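Local coordinates for protein putative hyaluronoglucosaminidase (Clostridium perfringens, PDB 6PWI) that probably hydrolyses glycosidic bonds of N-acetylhexosamines as a family 84 glycoside hydrolase, the chain comprising the N-terminal domain, catalytic barrel and helical region of a larger protein, at residues 502-505 with 506-510; 568-572 with 573-577. All coordinates share one frame; numbering follows the deposited sequence.

Contact 1. Residues 502-505 with 506-510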
loop_
_atom_site.group_PDB
_atom_site.type_symbol
_atom_site.label_atom_id
_atom_site.label_comp_id
_atom_site.label_asym_id
_atom_site.label_seq_id
_atom_site.Cartn_x
_atom_site.Cartn_y
_atom_site.Cartn_z
ATOM N N PHE A 502 27.018 -22.671 -6.510
ATOM C CA PHE A 502 27.117 -23.427 -7.748
ATOM C C PHE A 502 28.184 -22.804 -8.648
ATOM O O PHE A 502 28.968 -23.515 -9.268
ATOM C CB PHE A 502 25.762 -23.577 -8.446
ATOM C CG PHE A 502 25.799 -24.487 -9.647
ATOM C CD1 PHE A 502 25.546 -25.846 -9.515
ATOM C CD2 PHE A 502 26.126 -23.992 -10.901
ATOM C CE1 PHE A 502 25.611 -26.693 -10.612
ATOM C CE2 PHE A 502 26.193 -24.839 -11.999
ATOM C CZ PHE A 502 25.935 -26.186 -11.853
ATOM N N THR A 503 28.233 -21.469 -8.690
ATOM C CA THR A 503 29.158 -20.783 -9.572
ATOM C C THR A 503 30.597 -21.054 -9.142
ATOM O O THR A 503 31.435 -21.349 -9.987
ATOM C CB THR A 503 28.819 -19.291 -9.701
ATOM O OG1 THR A 503 27.474 -19.230 -10.178
ATOM C CG2 THR A 503 29.733 -18.553 -10.654
ATOM N N ARG A 504 30.887 -20.952 -7.839
ATOM C CA ARG A 504 32.268 -21.127 -7.409
ATOM C C ARG A 504 32.706 -22.570 -7.643
ATOM O O ARG A 504 33.778 -22.799 -8.192
ATOM C CB ARG A 504 32.549 -20.566 -6.011
ATOM C CG ARG A 504 31.976 -21.393 -4.877
ATOM C CD ARG A 504 32.803 -21.252 -3.608
ATOM N NE ARG A 504 34.011 -22.052 -3.679
ATOM C CZ ARG A 504 34.068 -23.374 -3.528
ATOM N NH1 ARG A 504 32.976 -24.083 -3.296
ATOM N NH2 ARG A 504 35.231 -23.985 -3.623
ATOM N N ARG A 505 31.840 -23.528 -7.294
ATOM C CA ARG A 505 32.151 -24.932 -7.511
ATOM C C ARG A 505 32.529 -25.165 -8.974
ATOM O O ARG A 505 33.539 -25.798 -9.262
ATOM C CB ARG A 505 31.000 -25.840 -7.071
ATOM C CG ARG A 505 30.788 -25.881 -5.566
ATOM C CD ARG A 505 29.794 -26.971 -5.221
ATOM N NE ARG A 505 30.448 -28.239 -5.480
ATOM C CZ ARG A 505 31.002 -29.008 -4.553
ATOM N NH1 ARG A 505 31.589 -30.140 -4.900
ATOM N NH2 ARG A 505 30.955 -28.649 -3.284
ATOM N N LEU A 506 31.717 -24.633 -9.889
ATOM C CA LEU A 506 31.922 -24.849 -11.310
ATOM C C LEU A 506 33.230 -24.195 -11.742
ATOM O O LEU A 506 34.006 -24.801 -12.477
ATOM C CB LEU A 506 30.729 -24.278 -12.077
ATOM C CG LEU A 506 30.725 -24.507 -13.589
ATOM C CD1 LEU A 506 30.627 -25.992 -13.931
ATOM C CD2 LEU A 506 29.575 -23.740 -14.227
ATOM N N TRP A 507 33.471 -22.975 -11.253
ATOM C CA TRP A 507 34.570 -22.146 -11.720
ATOM C C TRP A 507 35.892 -22.577 -11.089
ATOM O O TRP A 507 36.951 -22.359 -11.672
ATOM C CB TRP A 507 34.258 -20.663 -11.470
ATOM C CG TRP A 507 35.370 -19.705 -11.769
ATOM C CD1 TRP A 507 35.971 -18.859 -10.880
ATOM C CD2 TRP A 507 36.015 -19.475 -13.038
ATOM N NE1 TRP A 507 36.944 -18.123 -11.503
ATOM C CE2 TRP A 507 36.994 -18.475 -12.826
ATOM C CE3 TRP A 507 35.870 -20.008 -14.326
ATOM C CZ2 TRP A 507 37.813 -18.004 -13.855
ATOM C CZ3 TRP A 507 36.679 -19.543 -15.343
ATOM C CH2 TRP A 507 37.638 -18.553 -15.108
ATOM N N GLU A 508 35.821 -23.185 -9.900
ATOM C CA GLU A 508 37.015 -23.601 -9.182
ATOM C C GLU A 508 37.254 -25.091 -9.401
ATOM O O GLU A 508 37.939 -25.735 -8.608
ATOM C CB GLU A 508 36.944 -23.199 -7.708
ATOM C CG GLU A 508 37.406 -21.771 -7.465
ATOM C CD GLU A 508 37.129 -21.180 -6.089
ATOM O OE1 GLU A 508 36.409 -21.820 -5.281
ATOM O OE2 GLU A 508 37.632 -20.070 -5.823
ATOM N N LYS A 509 36.679 -25.612 -10.493
ATOM C CA LYS A 509 36.950 -26.947 -11.005
ATOM C C LYS A 509 36.712 -27.987 -9.912
ATOM O O LYS A 509 37.606 -28.767 -9.585
ATOM C CB LYS A 509 38.383 -27.036 -11.548
ATOM C CG LYS A 509 38.840 -25.878 -12.426
ATOM C CD LYS A 509 38.492 -26.041 -13.895
ATOM C CE LYS A 509 39.180 -25.028 -14.787
ATOM N NZ LYS A 509 38.726 -23.643 -14.505
ATOM N N GLU A 510 35.508 -27.967 -9.331
ATOM C CA GLU A 510 35.074 -28.996 -8.403
ATOM C C GLU A 510 33.867 -29.697 -9.015
ATOM O O GLU A 510 33.329 -29.239 -10.018
ATOM C CB GLU A 510 34.719 -28.387 -7.047
ATOM C CG GLU A 510 35.861 -27.626 -6.409
ATOM C CD GLU A 510 35.508 -26.932 -5.104
ATOM O OE1 GLU A 510 34.378 -27.129 -4.611
ATOM O OE2 GLU A 510 36.368 -26.197 -4.573
#

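Contact 2. Residues 568-572 with 573-577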
loop_
_atom_site.group_PDB
_atom_site.type_symbol
_atom_site.label_atom_id
_atom_site.label_comp_id
_atom_site.label_asym_id
_atom_site.label_seq_id
_atom_site.Cartn_x
_atom_site.Cartn_y
_atom_site.Cartn_z
ATOM N N VAL A 568 26.443 -30.190 -16.234
ATOM C CA VAL A 568 26.389 -31.547 -15.708
ATOM C C VAL A 568 26.818 -32.543 -16.787
ATOM O O VAL A 568 27.708 -33.354 -16.552
ATOM C CB VAL A 568 25.003 -31.891 -15.121
ATOM C CG1 VAL A 568 24.864 -33.379 -14.839
ATOM C CG2 VAL A 568 24.710 -31.086 -13.861
ATOM N N ALA A 569 26.191 -32.469 -17.969
ATOM C CA ALA A 569 26.519 -33.346 -19.085
ATOM C C ALA A 569 28.014 -33.262 -19.400
ATOM O O ALA A 569 28.647 -34.273 -19.716
ATOM C CB ALA A 569 25.678 -33.003 -20.290
ATOM N N PHE A 570 28.569 -32.050 -19.292
ATOM C CA PHE A 570 29.971 -31.831 -19.593
ATOM C C PHE A 570 30.863 -32.563 -18.591
ATOM O O PHE A 570 31.899 -33.106 -18.967
ATOM C CB PHE A 570 30.299 -30.341 -19.602
ATOM C CG PHE A 570 31.696 -30.042 -20.077
ATOM C CD1 PHE A 570 31.945 -29.769 -21.415
ATOM C CD2 PHE A 570 32.764 -30.043 -19.189
ATOM C CE1 PHE A 570 33.233 -29.492 -21.856
ATOM C CE2 PHE A 570 34.048 -29.763 -19.633
ATOM C CZ PHE A 570 34.283 -29.491 -20.965
ATOM N N GLU A 571 30.481 -32.554 -17.310
ATOM C CA GLU A 571 31.316 -33.196 -16.312
ATOM C C GLU A 571 31.299 -34.709 -16.543
ATOM O O GLU A 571 32.337 -35.366 -16.461
ATOM C CB GLU A 571 30.877 -32.785 -14.908
ATOM C CG GLU A 571 31.809 -33.272 -13.814
ATOM C CD GLU A 571 31.413 -32.858 -12.407
ATOM O OE1 GLU A 571 31.165 -31.643 -12.182
ATOM O OE2 GLU A 571 31.344 -33.751 -11.535
ATOM N N LYS A 572 30.115 -35.235 -16.878
ATOM C CA LYS A 572 29.891 -36.655 -17.083
ATOM C C LYS A 572 30.528 -37.113 -18.393
ATOM O O LYS A 572 30.657 -38.309 -18.628
ATOM C CB LYS A 572 28.388 -36.940 -17.129
ATOM C CG LYS A 572 27.658 -36.848 -15.797
ATOM C CD LYS A 572 26.169 -36.997 -15.972
ATOM C CE LYS A 572 25.467 -37.489 -14.729
ATOM N NZ LYS A 572 24.000 -37.510 -14.934
ATOM N N GLY A 573 30.878 -36.158 -19.259
ATOM C CA GLY A 573 31.579 -36.454 -20.498
ATOM C C GLY A 573 30.650 -36.705 -21.686
ATOM O O GLY A 573 31.105 -37.208 -22.710
ATOM N N ASN A 574 29.362 -36.351 -21.563
ATOM C CA ASN A 574 28.431 -36.461 -22.680
ATOM C C ASN A 574 28.401 -35.134 -23.436
ATOM O O ASN A 574 27.528 -34.299 -23.212
ATOM C CB ASN A 574 27.041 -36.948 -22.249
ATOM C CG ASN A 574 27.091 -38.066 -21.226
ATOM O OD1 ASN A 574 27.990 -38.902 -21.259
ATOM N ND2 ASN A 574 26.144 -38.083 -20.300
ATOM N N TYR A 575 29.370 -34.960 -24.338
ATOM C CA TYR A 575 29.646 -33.668 -24.940
ATOM C C TYR A 575 28.578 -33.300 -25.960
ATOM O O TYR A 575 28.223 -32.131 -26.066
ATOM C CB TYR A 575 31.070 -33.607 -25.494
ATOM C CG TYR A 575 32.117 -33.869 -24.445
ATOM C CD1 TYR A 575 32.347 -32.953 -23.429
ATOM C CD2 TYR A 575 32.863 -35.041 -24.447
ATOM C CE1 TYR A 575 33.296 -33.187 -22.447
ATOM C CE2 TYR A 575 33.816 -35.293 -23.471
ATOM C CZ TYR A 575 34.031 -34.362 -22.467
ATOM O OH TYR A 575 34.963 -34.583 -21.498
ATOM N N GLU A 576 28.070 -34.288 -26.702
ATOM C CA GLU A 576 27.047 -33.987 -27.691
ATOM C C GLU A 576 25.804 -33.475 -26.962
ATOM O O GLU A 576 25.160 -32.527 -27.409
ATOM C CB GLU A 576 26.800 -35.153 -28.656
ATOM N N GLU A 577 25.514 -34.071 -25.803
ATOM C CA GLU A 577 24.342 -33.707 -25.027
ATOM C C GLU A 577 24.519 -32.322 -24.393
ATOM O O GLU A 577 23.564 -31.548 -24.329
ATOM C CB GLU A 577 24.012 -34.801 -24.011
ATOM C CG GLU A 577 22.547 -34.807 -23.621
ATOM C CD GLU A 577 22.103 -35.816 -22.574
ATOM O OE1 GLU A 577 22.891 -36.106 -21.640
ATOM O OE2 GLU A 577 20.953 -36.295 -22.685
HETATM O O HOH W 1 34.643 -33.487 -18.703
#

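Contact 1. Residues 502-505 with 506-510
Glu508 OE1 is gripped by two nitrogens of one guanidinium: Arg504 NE lies 2.9 Å from OE1, and Arg504 NH2 makes a weaker bond to the same oxygen at 3.0 Å. This is the C-terminal end of helix 496-507, one of the helices that follow the catalytic barrel, and the pair is an i to i+4 salt bridge across its last turn. OE1 receives NE nearly along its own C-O direction, but it sits 25° out of the guanidinium plane, and the carboxylate and guanidinium planes are 66° apart, far from a flat two-pronged pairing. The Arg504 chain leaves with CG between the backbone N and the carbonyl carbon (chi1 73°) and is bent at chi3, which brings its head back toward the residues beyond the helix. There NH2 also meets Glu510 OE2 at 2.7 Å, in a salt bridge whose hydrogen bond is weak in angle, while NH1 pairs with Glu501. Arg504 thus stands among three carboxylates, and its charge would probably help keep them ionised.

The backbone closes with Glu508 N on Arg504 O at 2.7 Å; beyond it Glu510 N reaches Arg505 O at 2.9 Å. On the buried side Phe502 CE2 approaches Leu506 CD2, and these two side chains face helices 613-623 and 540-572. Arg505 is held through NH1 by the carbonyl oxygen of Ser511, and Glu510 OE1 lies 3.9 Å above the centre of its guanidinium plane, a long ionic contact to which no N-H points.

Contact 2. Residues 568-572 with 573-577
Tyr575 turns the edge of its ring to the face of Phe570, with Tyr575 CE1 3.7 Å from Phe570 CE1. The pair is T-shaped: centroids are 5.2 Å apart and the planes stand at 77°. The edge does not fall on the middle of the phenyl face but is displaced toward its rim, over CD1 and CE1. Phe570 points away from the following residues at its root, yet CG anti to the backbone N (chi1 -173°) brings the ring alongside the turn. Tyr575 has CG on the far side from its own carbonyl carbon (chi1 -58°), and its ring swings back over the turn, where Gly573 C lies against one face. The phenol also reaches the helix end through a water, which donates to Phe570 O at 2.8 Å and lies 3.0 Å from Tyr575 OH.

The chain beside this aromatic pair, from Ala569 to Asn574, makes a Schellman motif, which ends helix 540-572 and leads directly into helix 575-591. Asn574 N bonds to Ala569 O at 2.9 Å, and Gly573 N makes a weak bond to Phe570 O at 3.2 Å. Gly573 is the C-prime residue, with positive phi. Ala569 is the buried member, its CB 3.7 Å from Asn574 O. Asn574 occupies the N-cap position of the next helix without making a capping bond; its side chain lies beside Lys572, with ND2 4.0 Å from Lys572 CB. The carboxylate of Glu571 accepts bonds from Ser511 OG and Val512 N.

Contacts 1 and 2 are the C-terminal ends of two helices, 496-507 and 540-572, in the helical region beyond the barrel, their centres about 16 Å apart and on the same side of the chain's centre, about 42 and 49 Å from it. Both lie away from the predicted proton donor, Asp299. They touch through packing, with Glu510 O of contact 1 3.9 Å from Glu571 OE1 of contact 2. Ser511, next along the chain after contact 1, is a neighbour shared by both contacts. Ile564 and Ala567, on the helix that ends at contact 2, lie against the apolar side chains of contact 1.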